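Local structure of serine--tRNA ligase (Pyrococcus horikoshii, 2DQ0) at residues N48-E53 and K83-L88; V59-R64 and E73-S78; R133-H138 and W157-H162. The protein attaches serine to tRNA(Ser), using ATP, and probably also serylates tRNA(Sec) in the same way. All blocks are in the same frame, centred on the assembly; numbering follows the deposited sequence.

Contact 1: N48-E53 and K83-L88; sequences NRLRHE and KRIGEL
Leu50 of helix 28-65 points at Arg84, Ile85 and Leu88 of helix 72-103. Leu50 CB meets Ile85 CG1 at 3.8 Å. Leu50 CD1 reaches further and has two partners. One is Arg84 CG, 3.5 Å from Leu50 CD1, where the two side chains cross obliquely. The other is Leu88 CD1, 3.7 Å from Leu50 CD1, where the leucines cross at about a right angle. Ile85 CD1 also lies against the aliphatic part of Arg51, 3.9 Å from Arg51 CG.

No hydrogen bond spans the two segments. The charged ends pair within their own helices. Arg51 NH1 bonds Asn48 OD1 at 3.0 Å, from above the carbonyl plane. The Arg84 side chain bends at chi2 (53°), and its CD is set back from Leu50. Arg84 NH1 bonds Glu87 OE2 at 2.8 Å. The carboxylate oxygen lies in the guanidinium plane and is met on its anti side. Lys83 NZ adds a weak bond to Glu87 OE1. Leu88 CG lies over one face of the Arg84 guanidinium. An alanine at Arg84 would probably leave Glu87 OE2 without this mate and open a gap beside Leu50 CD1.

The axes of the two segments run 10.0 Å apart at 158°. The two long antiparallel helices, with apolar side chains between them, form the coiled coil of the seryl-tRNA synthetase N-terminal extension, which is involved in tRNA binding.

Contact 2: V59-R64 and E73-S78; sequences VEIGKR and ELLAKS
The carbonyl oxygen of Leu74 is gripped twice by Ser78, whose hydroxyl oxygen also lies near Ile61 of the facing helix. Ser78 N gives the ordinary helical bond to Leu74 O. Ser78 OG also bonds Leu74 O, at 2.7 Å, from above the carbonyl plane. The two donors come from opposite faces of that plane. Ser78 OG stands beside the backbone N (chi1 -67°), and the hydroxyl is turned back along its own helix.

This is the antiparallel coiled coil of the N-terminal tRNA-binding extension, close to the turn between helices 28-65 and 72-103. The two segment axes are 10.1 Å apart. The layer between them is apolar and is built on Ile61 and Leu74. These side chains slide past each other in opposite directions, with Ile61 CG1 3.4 Å from Leu74 CB. Ile61 CD1 goes on to Leu75 CD2 at 3.6 Å. Those two side chains cross at about a right angle. The CB of Leu75 does not point at Ile61, but the end of its side chain comes nearer.

Leu74 CD1 serves the other part of the contact. It lies beside Glu60 CB, 4.0 Å away. It also lies over one face of the Arg64 guanidinium. The Arg64 side chain, extended from CG to NE, carries NE across to Leu74 CD1. Glu60 OE1 lies at the guanidinium edge, in plane, but this salt bridge is long. Arg64 also touches Glu69 and Pro70 in the connecting loop, and Ile61 touches Val71 there. Ile57, one turn before Ile61, continues the apolar layer against Leu74 and Ser78. The closest approach of Leu74 to the Arg64 side chain is from CD1 to NE, at 3.8 Å.

Contact 3: R133-H138 and W157-H162; sequences RVWKGH and WKPKLH
Trp135 packs against Lys158 and Pro159 where a beta-alpha-beta unit closes. Strand 132-135 and strand 152-155 are parallel neighbours, with helix 139-146 between them in sequence. Segment 157-162 follows the second strand and folds over the end of the first.

The tight part is at the Trp135 indole. The extended Lys158 side chain lies over one face of the indole. Lys158 CG makes a CH-pi contact, 3.7 Å from the centroid of the Trp135 five-membered ring. Pro159 CD meets Trp135 CB at 3.6 Å, nearer the backbone. Gly137 N sits over the opposite face of the indole, toward its rim. Trp135 CE3 in turn lies over the centre of the His138 ring.

The solvent side is at the end of Lys158. This residue is exposed, and its NZ makes an off-centre cation-pi contact, 4.5 Å from the centroid of the Trp135 six-membered ring. Across the contact, Arg133 makes only a marginal touch with the Trp157 ring, through NH2, the guanidinium and ring planes 61° apart. The Arg133 guanidinium itself is held firmly from elsewhere. Its NH1 bonds the carbonyl oxygen of Asn420, and its NH2 bonds that of Gln422. That same NH2 of Arg133 lies 3.5 Å from Trp157 CZ2.

In the fold
Contacts 1 and 2 sit on the same pair of helices, 28-65 and 72-103. Their centres are 16 Å apart, and their nearest atoms about 5 Å. Contact 2 lies nearer the turn, with contact 1 further down the arm toward the body. Both belong to the N-terminal tRNA-binding extension. Contact 3 comes later in the chain, at the parallel strand pair 132-135 and 152-155. Its centre is 76 Å from that of contact 1 and 91 Å from that of contact 2, on the opposite side of the chain's centre. The chain thus forms the long coiled-coil arm early, then the body that carries the seryl-adenylate analogue. All three contacts lie away from that site.

Contact 1: N48-E53 and K83-L88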
loop_
_atom_site.group_PDB
_atom_site.type_symbol
_atom_site.label_atom_id
_atom_site.label_comp_id
_atom_site.label_asym_id
_atom_site.label_seq_id
_atom_site.Cartn_x
_atom_site.Cartn_y
_atom_site.Cartn_z
ATOM N N ASN A 48 42.963 -0.709 -29.036
ATOM C CA ASN A 48 44.201 -1.336 -28.630
ATOM C C ASN A 48 45.302 -1.061 -29.653
ATOM O O ASN A 48 46.447 -0.800 -29.292
ATOM C CB ASN A 48 44.004 -2.832 -28.444
ATOM C CG ASN A 48 43.224 -3.152 -27.188
ATOM O OD1 ASN A 48 43.177 -2.345 -26.252
ATOM N ND2 ASN A 48 42.620 -4.340 -27.146
ATOM N N ARG A 49 44.941 -1.106 -30.929
ATOM C CA ARG A 49 45.885 -0.866 -32.009
ATOM C C ARG A 49 46.470 0.500 -31.736
ATOM O O ARG A 49 47.682 0.700 -31.825
ATOM C CB ARG A 49 45.150 -0.864 -33.360
ATOM C CG ARG A 49 45.830 -1.606 -34.534
ATOM C CD ARG A 49 46.946 -0.809 -35.236
ATOM N NE ARG A 49 46.615 0.600 -35.467
ATOM C CZ ARG A 49 45.489 1.035 -36.027
ATOM N NH1 ARG A 49 44.568 0.167 -36.423
ATOM N NH2 ARG A 49 45.274 2.342 -36.176
ATOM N N LEU A 50 45.599 1.442 -31.389
ATOM C CA LEU A 50 46.037 2.799 -31.112
ATOM C C LEU A 50 46.839 2.903 -29.831
ATOM O O LEU A 50 47.827 3.629 -29.795
ATOM C CB LEU A 50 44.853 3.757 -31.083
ATOM C CG LEU A 50 44.286 4.125 -32.463
ATOM C CD1 LEU A 50 43.049 5.014 -32.275
ATOM C CD2 LEU A 50 45.367 4.850 -33.310
ATOM N N ARG A 51 46.443 2.178 -28.786
ATOM C CA ARG A 51 47.200 2.224 -27.531
ATOM C C ARG A 51 48.639 1.766 -27.811
ATOM O O ARG A 51 49.603 2.367 -27.320
ATOM C CB ARG A 51 46.533 1.344 -26.450
ATOM C CG ARG A 51 45.234 1.959 -25.921
ATOM C CD ARG A 51 44.525 1.117 -24.869
ATOM N NE ARG A 51 45.444 0.686 -23.819
ATOM C CZ ARG A 51 45.858 -0.568 -23.659
ATOM N NH1 ARG A 51 45.428 -1.522 -24.477
ATOM N NH2 ARG A 51 46.720 -0.860 -22.694
ATOM N N HIS A 52 48.768 0.731 -28.637
ATOM C CA HIS A 52 50.067 0.183 -29.006
ATOM C C HIS A 52 50.906 1.190 -29.790
ATOM O O HIS A 52 52.118 1.300 -29.585
ATOM C CB HIS A 52 49.882 -1.069 -29.853
ATOM C CG HIS A 52 51.164 -1.766 -30.178
ATOM N ND1 HIS A 52 51.706 -2.742 -29.368
ATOM C CD2 HIS A 52 52.026 -1.613 -31.211
ATOM C CE1 HIS A 52 52.847 -3.159 -29.889
ATOM N NE2 HIS A 52 53.064 -2.489 -31.007
ATOM N N GLU A 53 50.255 1.911 -30.699
ATOM C CA GLU A 53 50.938 2.905 -31.516
ATOM C C GLU A 53 51.439 4.023 -30.599
ATOM O O GLU A 53 52.532 4.551 -30.794
ATOM C CB GLU A 53 49.978 3.473 -32.569
ATOM C CG GLU A 53 50.623 3.794 -33.916
ATOM C CD GLU A 53 50.856 2.557 -34.784
ATOM O OE1 GLU A 53 51.655 1.675 -34.393
ATOM O OE2 GLU A 53 50.232 2.465 -35.866
ATOM N N LYS A 83 43.186 11.887 -29.254
ATOM C CA LYS A 83 41.929 12.452 -29.762
ATOM C C LYS A 83 41.056 11.334 -30.296
ATOM O O LYS A 83 39.858 11.270 -30.014
ATOM C CB LYS A 83 42.190 13.457 -30.901
ATOM C CG LYS A 83 40.924 13.973 -31.626
ATOM C CD LYS A 83 41.226 15.205 -32.512
ATOM C CE LYS A 83 40.007 15.714 -33.308
ATOM N NZ LYS A 83 39.661 14.865 -34.506
ATOM N N ARG A 84 41.686 10.447 -31.055
ATOM C CA ARG A 84 40.999 9.329 -31.675
ATOM C C ARG A 84 40.543 8.301 -30.650
ATOM O O ARG A 84 39.391 7.850 -30.686
ATOM C CB ARG A 84 41.912 8.680 -32.732
ATOM C CG ARG A 84 41.208 7.645 -33.607
ATOM C CD ARG A 84 39.938 8.220 -34.234
ATOM N NE ARG A 84 39.093 7.177 -34.802
ATOM C CZ ARG A 84 37.781 7.299 -34.974
ATOM N NH1 ARG A 84 37.159 8.423 -34.624
ATOM N NH2 ARG A 84 37.087 6.291 -35.483
ATOM N N ILE A 85 41.456 7.939 -29.745
ATOM C CA ILE A 85 41.173 6.971 -28.695
ATOM C C ILE A 85 39.908 7.380 -27.926
ATOM O O ILE A 85 39.002 6.559 -27.720
ATOM C CB ILE A 85 42.401 6.825 -27.731
ATOM C CG1 ILE A 85 43.349 5.742 -28.263
ATOM C CG2 ILE A 85 41.951 6.455 -26.333
ATOM C CD1 ILE A 85 44.569 5.524 -27.412
ATOM N N GLY A 86 39.834 8.647 -27.525
ATOM C CA GLY A 86 38.666 9.118 -26.804
ATOM C C GLY A 86 37.387 8.918 -27.600
ATOM O O GLY A 86 36.388 8.412 -27.075
ATOM N N GLU A 87 37.414 9.312 -28.873
ATOM C CA GLU A 87 36.255 9.184 -29.745
ATOM C C GLU A 87 35.795 7.746 -29.809
ATOM O O GLU A 87 34.616 7.452 -29.602
ATOM C CB GLU A 87 36.579 9.689 -31.152
ATOM C CG GLU A 87 36.693 11.208 -31.249
ATOM C CD GLU A 87 37.413 11.687 -32.512
ATOM O OE1 GLU A 87 37.591 12.923 -32.655
ATOM O OE2 GLU A 87 37.801 10.834 -33.347
ATOM N N LEU A 88 36.723 6.845 -30.096
ATOM C CA LEU A 88 36.374 5.435 -30.163
ATOM C C LEU A 88 35.738 4.997 -28.839
ATOM O O LEU A 88 34.720 4.309 -28.826
ATOM C CB LEU A 88 37.620 4.601 -30.476
ATOM C CG LEU A 88 38.121 4.894 -31.893
ATOM C CD1 LEU A 88 39.480 4.224 -32.148
ATOM C CD2 LEU A 88 37.054 4.424 -32.898
#

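Contact 2: V59-R64 and E73-S78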
loop_
_atom_site.group_PDB
_atom_site.type_symbol
_atom_site.label_atom_id
_atom_site.label_comp_id
_atom_site.label_asym_id
_atom_site.label_seq_id
_atom_site.Cartn_x
_atom_site.Cartn_y
_atom_site.Cartn_z
ATOM N N VAL A 59 58.402 5.653 -27.579
ATOM C CA VAL A 59 59.799 5.226 -27.557
ATOM C C VAL A 59 60.559 5.886 -28.706
ATOM O O VAL A 59 61.774 6.070 -28.630
ATOM C CB VAL A 59 59.942 3.677 -27.673
ATOM C CG1 VAL A 59 59.139 2.995 -26.573
ATOM C CG2 VAL A 59 59.486 3.198 -29.046
ATOM N N GLU A 60 59.826 6.258 -29.755
ATOM C CA GLU A 60 60.418 6.892 -30.922
ATOM C C GLU A 60 60.803 8.348 -30.737
ATOM O O GLU A 60 61.808 8.797 -31.284
ATOM C CB GLU A 60 59.486 6.773 -32.115
ATOM C CG GLU A 60 60.002 5.796 -33.133
ATOM C CD GLU A 60 61.477 6.007 -33.415
ATOM O OE1 GLU A 60 61.836 7.121 -33.865
ATOM O OE2 GLU A 60 62.268 5.064 -33.176
ATOM N N ILE A 61 59.998 9.094 -29.992
ATOM C CA ILE A 61 60.301 10.494 -29.738
ATOM C C ILE A 61 61.565 10.558 -28.888
ATOM O O ILE A 61 62.484 11.322 -29.182
ATOM C CB ILE A 61 59.145 11.185 -28.998
ATOM C CG1 ILE A 61 58.024 11.510 -29.986
ATOM C CG2 ILE A 61 59.643 12.435 -28.301
ATOM C CD1 ILE A 61 56.805 12.135 -29.346
ATOM N N GLY A 62 61.607 9.738 -27.843
ATOM C CA GLY A 62 62.764 9.703 -26.968
ATOM C C GLY A 62 64.007 9.189 -27.673
ATOM O O GLY A 62 65.116 9.651 -27.403
ATOM N N LYS A 63 63.830 8.225 -28.574
ATOM C CA LYS A 63 64.950 7.658 -29.321
ATOM C C LYS A 63 65.622 8.761 -30.133
ATOM O O LYS A 63 66.778 8.636 -30.546
ATOM C CB LYS A 63 64.452 6.551 -30.258
ATOM C CG LYS A 63 65.529 5.932 -31.136
ATOM C CD LYS A 63 66.569 5.190 -30.310
ATOM C CE LYS A 63 67.631 4.558 -31.202
ATOM N NZ LYS A 63 68.613 3.749 -30.429
ATOM N N ARG A 64 64.883 9.840 -30.361
ATOM C CA ARG A 64 65.400 10.970 -31.112
ATOM C C ARG A 64 66.018 11.986 -30.165
ATOM O O ARG A 64 66.863 12.787 -30.563
ATOM C CB ARG A 64 64.284 11.632 -31.909
ATOM C CG ARG A 64 63.673 10.756 -32.979
ATOM C CD ARG A 64 63.020 11.631 -34.017
ATOM N NE ARG A 64 62.350 10.868 -35.057
ATOM C CZ ARG A 64 61.920 11.403 -36.192
ATOM N NH1 ARG A 64 62.099 12.699 -36.416
ATOM N NH2 ARG A 64 61.306 10.652 -37.097
ATOM N N GLU A 73 56.646 16.341 -35.390
ATOM C CA GLU A 73 55.629 15.580 -36.103
ATOM C C GLU A 73 55.067 14.488 -35.192
ATOM O O GLU A 73 53.856 14.410 -34.979
ATOM C CB GLU A 73 56.237 14.955 -37.364
ATOM C CG GLU A 73 55.223 14.590 -38.445
ATOM C CD GLU A 73 55.869 13.992 -39.687
ATOM O OE1 GLU A 73 56.908 14.528 -40.141
ATOM O OE2 GLU A 73 55.329 12.993 -40.215
ATOM N N LEU A 74 55.955 13.645 -34.665
ATOM C CA LEU A 74 55.562 12.571 -33.759
ATOM C C LEU A 74 54.639 13.097 -32.649
ATOM O O LEU A 74 53.667 12.446 -32.285
ATOM C CB LEU A 74 56.815 11.913 -33.165
ATOM C CG LEU A 74 57.580 11.033 -34.165
ATOM C CD1 LEU A 74 58.870 10.502 -33.557
ATOM C CD2 LEU A 74 56.693 9.870 -34.587
ATOM N N LEU A 75 54.944 14.288 -32.136
ATOM C CA LEU A 75 54.144 14.917 -31.093
ATOM C C LEU A 75 52.738 15.239 -31.581
ATOM O O LEU A 75 51.785 15.230 -30.799
ATOM C CB LEU A 75 54.830 16.192 -30.593
ATOM C CG LEU A 75 56.049 15.948 -29.693
ATOM C CD1 LEU A 75 56.837 17.235 -29.498
ATOM C CD2 LEU A 75 55.582 15.391 -28.347
ATOM N N ALA A 76 52.604 15.529 -32.873
ATOM C CA ALA A 76 51.292 15.837 -33.451
ATOM C C ALA A 76 50.542 14.533 -33.763
ATOM O O ALA A 76 49.309 14.474 -33.677
ATOM C CB ALA A 76 51.445 16.677 -34.722
ATOM N N LYS A 77 51.282 13.490 -34.124
ATOM C CA LYS A 77 50.647 12.209 -34.399
ATOM C C LYS A 77 50.155 11.716 -33.035
ATOM O O LYS A 77 49.050 11.188 -32.898
ATOM C CB LYS A 77 51.650 11.224 -35.011
ATOM C CG LYS A 77 50.999 10.044 -35.722
ATOM C CD LYS A 77 52.048 9.110 -36.335
ATOM C CE LYS A 77 52.898 9.799 -37.414
ATOM N NZ LYS A 77 53.988 8.924 -37.946
ATOM N N SER A 78 50.981 11.924 -32.016
ATOM C CA SER A 78 50.629 11.545 -30.657
ATOM C C SER A 78 49.307 12.205 -30.262
ATOM O O SER A 78 48.427 11.557 -29.699
ATOM C CB SER A 78 51.735 11.978 -29.701
ATOM O OG SER A 78 52.913 11.239 -29.949
#

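Contact 3: R133-H138 and W157-H162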
loop_
_atom_site.group_PDB
_atom_site.type_symbol
_atom_site.label_atom_id
_atom_site.label_comp_id
_atom_site.label_asym_id
_atom_site.label_seq_id
_atom_site.Cartn_x
_atom_site.Cartn_y
_atom_site.Cartn_z
ATOM N N ARG A 133 -17.691 -29.857 -7.652
ATOM C CA ARG A 133 -19.130 -29.814 -7.545
ATOM C C ARG A 133 -19.561 -28.993 -8.757
ATOM O O ARG A 133 -19.345 -27.793 -8.813
ATOM C CB ARG A 133 -19.526 -29.159 -6.234
ATOM C CG ARG A 133 -18.941 -29.910 -5.025
ATOM C CD ARG A 133 -19.122 -29.157 -3.697
ATOM N NE ARG A 133 -20.518 -28.898 -3.373
ATOM C CZ ARG A 133 -20.926 -27.858 -2.648
ATOM N NH1 ARG A 133 -20.039 -26.986 -2.177
ATOM N NH2 ARG A 133 -22.221 -27.676 -2.404
ATOM N N VAL A 134 -20.139 -29.677 -9.739
ATOM C CA VAL A 134 -20.591 -29.075 -10.985
ATOM C C VAL A 134 -22.107 -28.940 -11.130
ATOM O O VAL A 134 -22.868 -29.861 -10.834
ATOM C CB VAL A 134 -20.094 -29.908 -12.206
ATOM C CG1 VAL A 134 -20.425 -29.184 -13.520
ATOM C CG2 VAL A 134 -18.588 -30.193 -12.079
ATOM N N TRP A 135 -22.534 -27.778 -11.604
ATOM C CA TRP A 135 -23.947 -27.520 -11.867
ATOM C C TRP A 135 -24.325 -28.296 -13.127
ATOM O O TRP A 135 -23.529 -28.361 -14.073
ATOM C CB TRP A 135 -24.163 -26.052 -12.150
ATOM C CG TRP A 135 -25.563 -25.705 -12.526
ATOM C CD1 TRP A 135 -26.715 -26.072 -11.866
ATOM C CD2 TRP A 135 -25.959 -24.782 -13.542
ATOM N NE1 TRP A 135 -27.798 -25.414 -12.408
ATOM C CE2 TRP A 135 -27.365 -24.616 -13.437
ATOM C CE3 TRP A 135 -25.263 -24.067 -14.529
ATOM C CZ2 TRP A 135 -28.093 -23.752 -14.291
ATOM C CZ3 TRP A 135 -25.988 -23.200 -15.385
ATOM C CH2 TRP A 135 -27.390 -23.056 -15.252
ATOM N N LYS A 136 -25.532 -28.861 -13.154
ATOM C CA LYS A 136 -25.974 -29.619 -14.326
ATOM C C LYS A 136 -25.714 -28.829 -15.618
ATOM O O LYS A 136 -25.340 -29.422 -16.624
ATOM C CB LYS A 136 -27.466 -29.987 -14.217
ATOM C CG LYS A 136 -28.002 -30.801 -15.406
ATOM C CD LYS A 136 -29.473 -31.125 -15.215
ATOM C CE LYS A 136 -30.060 -31.805 -16.436
ATOM N NZ LYS A 136 -31.561 -31.803 -16.438
ATOM N N GLY A 137 -25.865 -27.501 -15.555
ATOM C CA GLY A 137 -25.669 -26.639 -16.712
ATOM C C GLY A 137 -24.251 -26.299 -17.159
ATOM O O GLY A 137 -24.068 -25.571 -18.139
ATOM N N HIS A 138 -23.244 -26.825 -16.466
ATOM C CA HIS A 138 -21.837 -26.558 -16.804
ATOM C C HIS A 138 -21.105 -27.858 -17.115
ATOM O O HIS A 138 -19.908 -27.871 -17.357
ATOM C CB HIS A 138 -21.140 -25.876 -15.618
ATOM C CG HIS A 138 -21.579 -24.465 -15.380
ATOM N ND1 HIS A 138 -21.761 -23.949 -14.116
ATOM C CD2 HIS A 138 -21.853 -23.453 -16.243
ATOM C CE1 HIS A 138 -22.131 -22.680 -14.210
ATOM N NE2 HIS A 138 -22.196 -22.357 -15.489
ATOM N N TRP A 157 -29.181 -27.811 -7.318
ATOM C CA TRP A 157 -29.379 -26.370 -7.365
ATOM C C TRP A 157 -28.243 -25.667 -8.083
ATOM O O TRP A 157 -27.165 -26.232 -8.285
ATOM C CB TRP A 157 -29.487 -25.844 -5.939
ATOM C CG TRP A 157 -28.432 -26.404 -5.035
ATOM C CD1 TRP A 157 -28.343 -27.683 -4.569
ATOM C CD2 TRP A 157 -27.302 -25.709 -4.509
ATOM N NE1 TRP A 157 -27.226 -27.832 -3.782
ATOM C CE2 TRP A 157 -26.568 -26.633 -3.728
ATOM C CE3 TRP A 157 -26.836 -24.398 -4.622
ATOM C CZ2 TRP A 157 -25.397 -26.284 -3.063
ATOM C CZ3 TRP A 157 -25.675 -24.050 -3.964
ATOM C CH2 TRP A 157 -24.965 -24.993 -3.191
ATOM N N LYS A 158 -28.476 -24.422 -8.471
ATOM C CA LYS A 158 -27.426 -23.680 -9.154
ATOM C C LYS A 158 -26.501 -22.959 -8.158
ATOM O O LYS A 158 -26.941 -22.132 -7.370
ATOM C CB LYS A 158 -28.031 -22.675 -10.135
ATOM C CG LYS A 158 -26.987 -22.093 -11.041
ATOM C CD LYS A 158 -27.567 -21.140 -12.047
ATOM C CE LYS A 158 -26.435 -20.547 -12.883
ATOM N NZ LYS A 158 -26.879 -19.483 -13.824
ATOM N N PRO A 159 -25.207 -23.296 -8.166
ATOM C CA PRO A 159 -24.256 -22.654 -7.246
ATOM C C PRO A 159 -24.070 -21.168 -7.582
ATOM O O PRO A 159 -24.008 -20.792 -8.754
ATOM C CB PRO A 159 -22.983 -23.470 -7.446
ATOM C CG PRO A 159 -23.088 -23.912 -8.893
ATOM C CD PRO A 159 -24.543 -24.314 -9.001
ATOM N N LYS A 160 -23.987 -20.331 -6.550
ATOM C CA LYS A 160 -23.844 -18.891 -6.732
ATOM C C LYS A 160 -22.419 -18.380 -7.001
ATOM O O LYS A 160 -21.417 -19.053 -6.722
ATOM C CB LYS A 160 -24.426 -18.161 -5.511
ATOM C CG LYS A 160 -25.872 -18.541 -5.184
ATOM C CD LYS A 160 -26.522 -17.603 -4.151
ATOM C CE LYS A 160 -27.967 -18.008 -3.805
ATOM N NZ LYS A 160 -28.099 -19.221 -2.888
ATOM N N LEU A 161 -22.351 -17.180 -7.561
ATOM C CA LEU A 161 -21.078 -16.529 -7.852
ATOM C C LEU A 161 -20.557 -15.940 -6.553
ATOM O O LEU A 161 -21.348 -15.538 -5.676
ATOM C CB LEU A 161 -21.287 -15.420 -8.853
ATOM C CG LEU A 161 -21.442 -15.994 -10.251
ATOM C CD1 LEU A 161 -21.858 -14.845 -11.177
ATOM C CD2 LEU A 161 -20.127 -16.677 -10.697
ATOM N N HIS A 162 -19.235 -15.865 -6.427
ATOM C CA HIS A 162 -18.665 -15.357 -5.183
ATOM C C HIS A 162 -19.172 -13.960 -4.801
ATOM O O HIS A 162 -19.402 -13.674 -3.611
ATOM C CB HIS A 162 -17.128 -15.383 -5.238
ATOM C CG HIS A 162 -16.515 -14.115 -5.732
ATOM N ND1 HIS A 162 -16.343 -13.843 -7.070
ATOM C CD2 HIS A 162 -16.014 -13.051 -5.063
ATOM C CE1 HIS A 162 -15.756 -12.670 -7.204
ATOM N NE2 HIS A 162 -15.546 -12.169 -6.002
#